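Local coordinates for nitrogenase molybdenum-iron protein alpha chain (Clostridium pasteurianum, PDB 4WES), which forms, with the beta chain, the molybdenum-iron component of nitrogenase, which reduces dinitrogen to ammonium at an iron-sulfur-molybdenum cofactor, at residues A[362-376]-A[429-443]. Sequence-based numbering, arbitrary orientation.
With ICS (iron-sulfur-molybdenum cluster with interstitial carbon), chain F.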
ATOM      1  N   SER A 362      28.102 -29.681   7.937  1.00 11.03           N
ATOM      2  CA  SER A 362      27.224 -29.660   9.084  1.00 11.10           C
ATOM      3  C   SER A 362      27.959 -30.045  10.351  1.00 11.29           C
ATOM      4  O   SER A 362      28.342 -31.192  10.524  1.00 14.56           O
ATOM      5  CB  SER A 362      26.007 -30.551   8.868  1.00 12.51           C
ATOM      6  OG  SER A 362      25.271 -30.100   7.745  1.00 13.65           O
ATOM      7  N   LEU A 363      28.163 -29.080  11.234  1.00 10.63           N
ATOM      8  CA  LEU A 363      29.011 -29.280  12.413  1.00 12.74           C
ATOM      9  C   LEU A 363      28.250 -29.623  13.671  1.00 11.64           C
ATOM     10  O   LEU A 363      28.820 -30.194  14.601  1.00 12.51           O
ATOM     11  CB  LEU A 363      29.807 -27.999  12.664  1.00 16.72           C
ATOM     12  CG  LEU A 363      30.816 -27.668  11.567  1.00 25.40           C
ATOM     13  CD1 LEU A 363      31.632 -26.430  11.918  1.00 29.26           C
ATOM     14  CD2 LEU A 363      31.739 -28.858  11.370  1.00 34.71           C
ATOM     15  N   VAL A 364      26.978 -29.224  13.721  1.00 10.43           N
ATOM     16  CA  VAL A 364      26.153 -29.339  14.909  1.00 10.26           C
ATOM     17  C   VAL A 364      24.768 -29.776  14.436  1.00  9.81           C
ATOM     18  O   VAL A 364      24.251 -29.198  13.474  1.00 10.73           O
ATOM     19  CB  VAL A 364      26.004 -27.967  15.616  1.00 12.18           C
ATOM     20  CG1 VAL A 364      25.048 -28.099  16.783  1.00 14.61           C
ATOM     21  CG2 VAL A 364      27.354 -27.399  16.037  1.00 14.33           C
ATOM     22  N   ALA A 365      24.176 -30.750  15.109  1.00 10.10           N
ATOM     23  CA  ALA A 365      22.799 -31.116  14.822  1.00  9.90           C
ATOM     24  C   ALA A 365      22.113 -31.576  16.075  1.00 10.06           C
ATOM     25  O   ALA A 365      22.731 -32.102  17.005  1.00 12.23           O
ATOM     26  CB  ALA A 365      22.736 -32.209  13.778  1.00 11.36           C
ATOM     27  N   GLY A 366      20.792 -31.387  16.125  1.00  9.75           N
ATOM     28  CA  GLY A 366      20.028 -31.856  17.264  1.00 10.44           C
ATOM     29  C   GLY A 366      18.563 -31.872  16.929  1.00  9.54           C
ATOM     30  O   GLY A 366      18.129 -31.331  15.902  1.00  9.91           O
ATOM     31  N   PHE A 367      17.791 -32.460  17.826  1.00  9.67           N
ATOM     32  CA  PHE A 367      16.355 -32.494  17.745  1.00  9.73           C
ATOM     33  C   PHE A 367      15.723 -31.980  19.008  1.00  9.58           C
ATOM     34  O   PHE A 367      16.256 -32.174  20.114  1.00 10.23           O
ATOM     35  CB  PHE A 367      15.886 -33.933  17.562  1.00  9.72           C
ATOM     36  CG  PHE A 367      16.245 -34.580  16.252  1.00 10.12           C
ATOM     37  CD1 PHE A 367      15.757 -34.109  15.034  1.00 11.00           C
ATOM     38  CD2 PHE A 367      17.036 -35.736  16.240  1.00 10.98           C
ATOM     39  CE1 PHE A 367      16.029 -34.774  13.845  1.00 11.76           C
ATOM     40  CE2 PHE A 367      17.286 -36.406  15.042  1.00 12.17           C
ATOM     41  CZ  PHE A 367      16.793 -35.914  13.857  1.00 11.60           C
ATOM     42  N   GLU A 368      14.546 -31.362  18.867  1.00 10.21           N
ATOM     43  CA  GLU A 368      13.735 -30.999  20.027  1.00  9.37           C
ATOM     44  C   GLU A 368      13.315 -32.222  20.821  1.00  8.71           C
ATOM     45  O   GLU A 368      13.361 -32.178  22.059  1.00  9.93           O
ATOM     46  CB  GLU A 368      12.482 -30.232  19.615  1.00  9.14           C
ATOM     47  CG  GLU A 368      12.665 -28.865  18.980  1.00 10.30           C
ATOM     48  CD  GLU A 368      11.351 -28.184  18.630  1.00 10.67           C
ATOM     49  OE1 GLU A 368      11.421 -27.194  17.820  1.00 11.26           O
ATOM     50  OE2 GLU A 368      10.275 -28.573  19.136  1.00 10.56           O
ATOM     51  N   PHE A 369      12.805 -33.247  20.139  1.00  9.02           N
ATOM     52  CA  PHE A 369      12.004 -34.259  20.852  1.00  9.41           C
ATOM     53  C   PHE A 369      12.169 -35.670  20.312  1.00  9.31           C
ATOM     54  O   PHE A 369      11.415 -36.571  20.682  1.00 10.16           O
ATOM     55  CB  PHE A 369      10.506 -33.843  20.821  1.00  9.39           C
ATOM     56  CG  PHE A 369       9.984 -33.574  19.433  1.00  8.95           C
ATOM     57  CD1 PHE A 369       9.812 -34.596  18.504  1.00  9.33           C
ATOM     58  CD2 PHE A 369       9.697 -32.282  19.053  1.00  9.28           C
ATOM     59  CE1 PHE A 369       9.447 -34.325  17.228  1.00  9.74           C
ATOM     60  CE2 PHE A 369       9.285 -32.010  17.759  1.00  9.73           C
ATOM     61  CZ  PHE A 369       9.198 -33.018  16.842  1.00  9.71           C
ATOM     62  N   ALA A 370      13.147 -35.882  19.432  1.00  9.16           N
ATOM     63  CA  ALA A 370      13.407 -37.216  18.924  1.00  9.86           C
ATOM     64  C   ALA A 370      13.826 -38.135  20.069  1.00  9.64           C
ATOM     65  O   ALA A 370      14.226 -37.699  21.145  1.00 10.86           O
ATOM     66  CB  ALA A 370      14.497 -37.177  17.865  1.00 11.30           C
ATOM     67  N   HIS A 371      13.780 -39.433  19.797  1.00  9.78           N
ATOM     68  CA  HIS A 371      14.130 -40.430  20.770  1.00 10.19           C
ATOM     69  C   HIS A 371      15.532 -40.976  20.451  1.00 10.19           C
ATOM     70  O   HIS A 371      16.093 -40.688  19.388  1.00 10.15           O
ATOM     71  CB  HIS A 371      13.101 -41.572  20.814  1.00  9.78           C
ATOM     72  CG  HIS A 371      11.703 -41.133  21.119  1.00 10.08           C
ATOM     73  ND1 HIS A 371      10.703 -42.053  21.343  1.00 10.77           N
ATOM     74  CD2 HIS A 371      11.097 -39.922  21.144  1.00  9.94           C
ATOM     75  CE1 HIS A 371       9.558 -41.421  21.523  1.00 10.58           C
ATOM     76  NE2 HIS A 371       9.760 -40.127  21.406  1.00 10.80           N
ATOM     77  N   ARG A 372      16.071 -41.824  21.336  1.00 10.54           N
ATOM     78  CA  ARG A 372      17.414 -42.350  21.103  1.00 10.82           C
ATOM     79  C   ARG A 372      17.511 -43.061  19.760  1.00 11.20           C
ATOM     80  O   ARG A 372      18.563 -42.999  19.117  1.00 12.01           O
ATOM     81  CB  ARG A 372      17.838 -43.286  22.231  1.00 11.67           C
ATOM     82  CG  ARG A 372      18.291 -42.558  23.494  1.00 12.22           C
ATOM     83  CD  ARG A 372      18.799 -43.533  24.538  1.00 12.81           C
ATOM     84  NE  ARG A 372      19.933 -44.290  24.029  1.00 13.14           N
ATOM     85  CZ  ARG A 372      20.112 -45.577  24.227  1.00 14.15           C
ATOM     86  NH1 ARG A 372      19.349 -46.254  25.070  1.00 15.63           N
ATOM     87  NH2 ARG A 372      21.095 -46.180  23.594  1.00 15.56           N
ATOM     88  N   ASP A 373      16.447 -43.748  19.323  1.00 11.22           N
ATOM     89  CA  ASP A 373      16.494 -44.448  18.044  1.00 11.11           C
ATOM     90  C   ASP A 373      16.689 -43.508  16.852  1.00 11.56           C
ATOM     91  O   ASP A 373      17.270 -43.913  15.812  1.00 12.27           O
ATOM     92  CB  ASP A 373      15.296 -45.396  17.826  1.00 12.41           C
ATOM     93  CG  ASP A 373      13.946 -44.835  18.276  1.00 12.32           C
ATOM     94  OD1 ASP A 373      13.823 -44.280  19.377  1.00 14.88           O
ATOM     95  OD2 ASP A 373      12.986 -45.073  17.517  1.00 15.22           O
ATOM     96  N   ASP A 374      16.136 -42.297  16.913  1.00 10.37           N
ATOM     97  CA  ASP A 374      16.352 -41.338  15.825  1.00 10.34           C
ATOM     98  C   ASP A 374      17.801 -40.858  15.772  1.00 10.34           C
ATOM     99  O   ASP A 374      18.310 -40.542  14.696  1.00 11.11           O
ATOM    100  CB  ASP A 374      15.417 -40.154  15.965  1.00  9.92           C
ATOM    101  CG  ASP A 374      13.963 -40.595  15.998  1.00  9.67           C
ATOM    102  OD1 ASP A 374      13.449 -41.016  14.944  1.00 10.50           O
ATOM    103  OD2 ASP A 374      13.395 -40.555  17.102  1.00 10.92           O
ATOM    104  N   TYR A 375      18.435 -40.712  16.939  1.00 10.48           N
ATOM    105  CA  TYR A 375      19.847 -40.317  17.007  1.00 11.03           C
ATOM    106  C   TYR A 375      20.783 -41.464  16.663  1.00 10.98           C
ATOM    107  O   TYR A 375      21.725 -41.285  15.882  1.00 12.39           O
ATOM    108  CB  TYR A 375      20.173 -39.795  18.395  1.00 10.54           C
ATOM    109  CG  TYR A 375      19.604 -38.446  18.777  1.00 10.69           C
ATOM    110  CD1 TYR A 375      20.205 -37.270  18.351  1.00 11.10           C
ATOM    111  CD2 TYR A 375      18.466 -38.332  19.573  1.00 11.21           C
ATOM    112  CE1 TYR A 375      19.737 -36.012  18.736  1.00 10.66           C
ATOM    113  CE2 TYR A 375      17.990 -37.098  19.977  1.00 10.47           C
ATOM    114  CZ  TYR A 375      18.628 -35.927  19.563  1.00  9.91           C
ATOM    115  OH  TYR A 375      18.187 -34.696  19.924  1.00 10.34           O
ATOM    116  N   GLU A 376      20.566 -42.626  17.275  1.00 11.38           N
ATOM    117  CA  GLU A 376      21.513 -43.740  17.320  1.00 11.80           C
ATOM    118  C   GLU A 376      21.154 -44.896  16.409  1.00 12.08           C
ATOM    119  O   GLU A 376      21.966 -45.814  16.220  1.00 13.21           O
ATOM    120  CB  GLU A 376      21.620 -44.259  18.748  1.00 12.22           C
ATOM    121  CG  GLU A 376      22.076 -43.237  19.788  1.00 13.18           C
ATOM    122  CD  GLU A 376      22.051 -43.748  21.201  1.00 14.07           C
ATOM    123  OE1 GLU A 376      22.506 -44.912  21.408  1.00 15.24           O
ATOM    124  OE2 GLU A 376      21.581 -43.019  22.110  1.00 13.51           O
ATOM    125  N   GLY A 429      19.615 -43.834  11.858  1.00 13.33           N
ATOM    126  CA  GLY A 429      19.685 -42.686  12.741  1.00 12.28           C
ATOM    127  C   GLY A 429      20.631 -41.613  12.244  1.00 12.23           C
ATOM    128  O   GLY A 429      21.434 -41.812  11.318  1.00 13.04           O
ATOM    129  N   MET A 430      20.543 -40.448  12.859  1.00 10.85           N
ATOM    130  CA  MET A 430      21.264 -39.269  12.376  1.00 11.81           C
ATOM    131  C   MET A 430      22.762 -39.324  12.615  1.00 11.42           C
ATOM    132  O   MET A 430      23.537 -38.907  11.759  1.00 12.32           O
ATOM    133  CB  MET A 430      20.653 -38.034  13.019  1.00 10.95           C
ATOM    134  CG  MET A 430      21.318 -36.727  12.583  1.00 11.48           C
ATOM    135  SD  MET A 430      20.375 -35.263  13.024  1.00 10.91           S
ATOM    136  CE  MET A 430      20.648 -35.185  14.798  1.00 12.49           C
ATOM    137  N   MET A 431      23.178 -39.827  13.777  1.00 11.55           N
ATOM    138  CA  MET A 431      24.590 -39.784  14.137  0.53 13.05           C
ATOM    139  C   MET A 431      25.461 -40.487  13.059  1.00 13.23           C
ATOM    140  O   MET A 431      26.559 -40.021  12.723  1.00 14.03           O
ATOM    141  CB  MET A 431      24.764 -40.396  15.536  0.53 15.70           C
ATOM    142  CG  MET A 431      25.973 -39.938  16.337  0.53 16.45           C
ATOM    143  SD  MET A 431      25.864 -40.732  17.951  0.53 26.92           S
ATOM    144  CE  MET A 431      24.623 -39.806  18.892  0.53 18.88           C
ATOM    145  N   LYS A 432      24.970 -41.616  12.540  1.00 13.92           N
ATOM    146  CA  LYS A 432      25.727 -42.401  11.565  1.00 14.87           C
ATOM    147  C   LYS A 432      26.118 -41.555  10.373  1.00 15.06           C
ATOM    148  O   LYS A 432      27.198 -41.766   9.787  1.00 18.26           O
ATOM    149  CB  LYS A 432      24.953 -43.615  11.086  1.00 18.64           C
ATOM    150  CG  LYS A 432      25.250 -44.889  11.849  1.00 34.60           C
ATOM    151  CD  LYS A 432      24.035 -45.396  12.602  1.00 61.19           C
ATOM    152  CE  LYS A 432      23.958 -46.903  12.754  1.00 75.78           C
ATOM    153  NZ  LYS A 432      22.605 -47.218  13.264  1.00130.39           N
ATOM    154  N   GLU A 433      25.257 -40.614   9.996  1.00 13.56           N
ATOM    155  CA  GLU A 433      25.491 -39.820   8.800  1.00 14.85           C
ATOM    156  C   GLU A 433      26.439 -38.651   9.035  1.00 13.94           C
ATOM    157  O   GLU A 433      27.002 -38.114   8.090  1.00 17.46           O
ATOM    158  CB  GLU A 433      24.140 -39.322   8.260  1.00 16.41           C
ATOM    159  CG  GLU A 433      24.222 -38.663   6.897  1.00 16.80           C
ATOM    160  CD  GLU A 433      22.920 -38.686   6.134  1.00 15.94           C
ATOM    161  OE1 GLU A 433      22.102 -39.584   6.379  1.00 18.50           O
ATOM    162  OE2 GLU A 433      22.776 -37.808   5.269  1.00 16.59           O
ATOM    163  N   MET A 434      26.627 -38.248  10.284  1.00 13.22           N
ATOM    164  CA  MET A 434      27.439 -37.086  10.614  1.00 13.13           C
ATOM    165  C   MET A 434      28.926 -37.435  10.578  1.00 14.81           C
ATOM    166  O   MET A 434      29.336 -38.576  10.756  1.00 17.03           O
ATOM    167  CB  MET A 434      27.075 -36.595  11.997  1.00 13.06           C
ATOM    168  CG  MET A 434      25.643 -36.077  12.025  1.00 13.00           C
ATOM    169  SD  MET A 434      25.044 -35.557  13.648  1.00 13.43           S
ATOM    170  CE  MET A 434      26.062 -34.123  13.953  1.00 13.79           C
ATOM    171  N   HIS A 435      29.746 -36.449  10.297  1.00 15.85           N
ATOM    172  CA  HIS A 435      31.153 -36.777  10.249  1.00 18.28           C
ATOM    173  C   HIS A 435      31.815 -36.690  11.622  1.00 15.42           C
ATOM    174  O   HIS A 435      31.248 -36.212  12.590  1.00 16.13           O
ATOM    175  CB  HIS A 435      31.869 -35.974   9.183  1.00 24.73           C
ATOM    176  CG  HIS A 435      31.991 -34.528   9.491  1.00 20.51           C
ATOM    177  ND1 HIS A 435      32.913 -34.043  10.405  1.00 24.64           N
ATOM    178  CD2 HIS A 435      31.410 -33.441   8.935  1.00 37.25           C
ATOM    179  CE1 HIS A 435      32.846 -32.718  10.432  1.00 26.01           C
ATOM    180  NE2 HIS A 435      31.937 -32.330   9.555  1.00 48.17           N
ATOM    181  N   ASP A 436      33.025 -37.229  11.703  1.00 18.35           N
ATOM    182  CA  ASP A 436      33.745 -37.245  12.966  1.00 18.49           C
ATOM    183  C   ASP A 436      34.048 -35.818  13.422  1.00 16.50           C
ATOM    184  O   ASP A 436      34.289 -34.938  12.592  1.00 18.90           O
ATOM    185  CB  ASP A 436      35.040 -38.047  12.839  1.00 22.02           C
ATOM    186  CG  ASP A 436      34.792 -39.548  12.736  1.00 27.39           C
ATOM    187  OD1 ASP A 436      33.667 -39.998  13.041  1.00 26.57           O
ATOM    188  OD2 ASP A 436      35.738 -40.292  12.350  1.00 32.46           O
ATOM    189  N   GLY A 437      33.994 -35.599  14.736  1.00 16.73           N
ATOM    190  CA  GLY A 437      34.260 -34.293  15.332  1.00 19.95           C
ATOM    191  C   GLY A 437      33.082 -33.341  15.469  1.00 30.05           C
ATOM    192  O   GLY A 437      33.226 -32.195  15.870  1.00123.75           O
ATOM    193  N   THR A 438      31.896 -33.847  15.137  1.00 13.45           N
ATOM    194  CA  THR A 438      30.655 -33.088  15.204  1.00 12.87           C
ATOM    195  C   THR A 438      29.949 -33.297  16.548  1.00 12.78           C
ATOM    196  O   THR A 438      30.245 -34.241  17.284  1.00 14.32           O
ATOM    197  CB  THR A 438      29.744 -33.449  14.005  1.00 14.31           C
ATOM    198  OG1 THR A 438      29.411 -34.832  14.046  1.00 15.66           O
ATOM    199  CG2 THR A 438      30.410 -33.048  12.708  1.00 17.37           C
ATOM    200  N   ILE A 439      29.005 -32.412  16.839  1.00 11.96           N
ATOM    201  CA  ILE A 439      28.315 -32.441  18.099  1.00 11.98           C
ATOM    202  C   ILE A 439      26.813 -32.549  17.907  1.00 11.30           C
ATOM    203  O   ILE A 439      26.244 -31.945  17.000  1.00 11.66           O
ATOM    204  CB  ILE A 439      28.699 -31.214  18.963  1.00 13.40           C
ATOM    205  CG1 ILE A 439      28.239 -31.304  20.431  1.00 14.09           C
ATOM    206  CG2 ILE A 439      28.277 -29.913  18.312  1.00 15.33           C
ATOM    207  CD1 ILE A 439      28.935 -30.300  21.315  1.00 17.23           C
ATOM    208  N   LEU A 440      26.194 -33.326  18.801  1.00 11.17           N
ATOM    209  CA  LEU A 440      24.761 -33.476  18.844  1.00 11.03           C
ATOM    210  C   LEU A 440      24.250 -32.868  20.137  1.00 11.39           C
ATOM    211  O   LEU A 440      24.823 -33.099  21.197  1.00 12.69           O
ATOM    212  CB  LEU A 440      24.392 -34.956  18.777  1.00 13.09           C
ATOM    213  CG  LEU A 440      24.712 -35.583  17.415  1.00 14.04           C
ATOM    214  CD1 LEU A 440      26.106 -36.156  17.336  1.00 14.24           C
ATOM    215  CD2 LEU A 440      23.659 -36.561  16.923  1.00 19.14           C
ATOM    216  N   ILE A 441      23.146 -32.108  20.023  1.00 10.63           N
ATOM    217  CA  ILE A 441      22.549 -31.457  21.192  1.00 10.80           C
ATOM    218  C   ILE A 441      21.036 -31.718  21.197  1.00 11.05           C
ATOM    219  O   ILE A 441      20.283 -31.178  20.380  1.00 12.28           O
ATOM    220  CB  ILE A 441      22.789 -29.933  21.212  1.00 11.03           C
ATOM    221  CG1 ILE A 441      24.288 -29.593  21.090  1.00 13.30           C
ATOM    222  CG2 ILE A 441      22.189 -29.368  22.488  1.00 12.05           C
ATOM    223  CD1 ILE A 441      24.554 -28.107  20.928  1.00 13.52           C
ATOM    224  N   ASP A 442      20.588 -32.529  22.136  1.00 10.10           N
ATOM    225  CA  ASP A 442      19.175 -32.832  22.312  1.00 10.36           C
ATOM    226  C   ASP A 442      18.517 -31.748  23.156  1.00  9.73           C
ATOM    227  O   ASP A 442      19.041 -31.335  24.189  1.00 10.92           O
ATOM    228  CB  ASP A 442      19.009 -34.205  22.962  1.00 10.31           C
ATOM    229  CG  ASP A 442      17.577 -34.563  23.223  1.00 10.35           C
ATOM    230  OD1 ASP A 442      16.868 -34.801  22.218  1.00 10.56           O
ATOM    231  OD2 ASP A 442      17.176 -34.577  24.404  1.00 11.27           O
ATOM    232  N   ASP A 443      17.327 -31.308  22.727  1.00  9.37           N
ATOM    233  CA  ASP A 443      16.592 -30.242  23.412  1.00  9.58           C
ATOM    234  C   ASP A 443      17.510 -29.031  23.622  1.00  9.50           C
ATOM    235  O   ASP A 443      17.595 -28.453  24.707  1.00 10.92           O
ATOM    236  CB  ASP A 443      15.971 -30.740  24.724  1.00 10.29           C
ATOM    237  CG  ASP A 443      14.859 -29.842  25.286  1.00  9.75           C
ATOM    238  OD1 ASP A 443      14.419 -28.865  24.643  1.00 10.49           O
ATOM    239  OD2 ASP A 443      14.445 -30.132  26.457  1.00 10.99           O
TER
HETATM  240 FE1  ICS F 602       8.131 -35.435  11.606  1.00  8.52          FE
HETATM  241 MO1  ICS F 602       7.842 -28.618  12.962  1.00  7.47          MO
HETATM  242 FE2  ICS F 602       7.316 -33.610  13.360  1.00  8.08          FE
HETATM  243 FE3  ICS F 602       7.167 -33.099  10.740  1.00  8.15          FE
HETATM  244 FE4  ICS F 602       9.532 -33.257  11.941  1.00  8.18          FE
HETATM  245 FE5  ICS F 602       9.435 -30.733  12.474  1.00  7.79          FE
HETATM  246 FE6  ICS F 602       7.204 -31.078  13.826  1.00  7.80          FE
HETATM  247 FE7  ICS F 602       7.094 -30.569  11.288  1.00  7.73          FE
HETATM  248  CX  ICS F 602       8.001 -32.091  12.265  1.00  8.35           C
HETATM  249  S1A ICS F 602       9.196 -34.850  13.564  1.00  8.76           S
HETATM  250  S1B ICS F 602       8.977 -29.928  14.532  1.00  7.90           S
HETATM  251  S2A ICS F 602       6.008 -34.719  11.871  1.00  8.61           S
HETATM  252  S2B ICS F 602       6.350 -32.627  15.107  1.00  8.23           S
HETATM  253  S3A ICS F 602      11.313 -31.922  12.092  1.00  8.42           S
HETATM  254  S3B ICS F 602       5.739 -29.714  12.860  1.00  7.64           S
HETATM  255  S4A ICS F 602       8.992 -34.145   9.895  1.00  8.70           S
HETATM  256  S4B ICS F 602       8.831 -29.229  10.929  1.00  7.77           S
HETATM  257  S5A ICS F 602       6.133 -31.518   9.547  1.00  8.36           S
HETATM  258  O   HOH W   1      28.177 -33.914   9.747  1.00 17.24           O
HETATM  259  O   HOH W   2      31.334 -29.257  15.853  1.00 34.90           O
HETATM  260  O   HOH W   3      14.339 -35.537  22.887  1.00 10.66           O
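Y375 ties three pieces of chain together through one hydroxyl: its OH gives a short hydrogen bond (2.6 Å) to D442 OD1, on that oxygen's anti lone pair, and accepts F367 N at 3.1 Å. Ring and carboxylate planes stand 77° apart, and with CG anti to the backbone N (chi1 178°) the D442 side chain extends across to the phenol. Further along the same ring, L440 CD2 meets the edge at Y375 CD1 (3.8 Å), while M430 runs alongside with its chain bent at chi3 (73°). That bend sets CE among A365 CB, F367 CE2 and the tyrosine, with SD 4.3 Å from the F367 ring centroid, an oblique Met-aromatic contact. M434 CE meets A365 CB too, and M352 of helix 352-357 packs on both methionines.

Strands 362-367 and 439-441 are parallel neighbours in the mixed sheet, joined by I439 N to L363 O, A365 N to I439 O and I441 N to A365 O; D443 N to F367 O continues the ladder. V364 CG2 and I439 CG2 touch at 3.5 Å on the sheet face covered by helix 446-456. D374 O accepts from M430 N and Y375 O from M431 N, both at 2.9 Å. Beyond the strand, F369 CZ lies 3.4 Å from cluster sulfur S2B. The shared hydroxyl thus links F367, Y375 and D442 and brackets the loop 368-371 that carries F369.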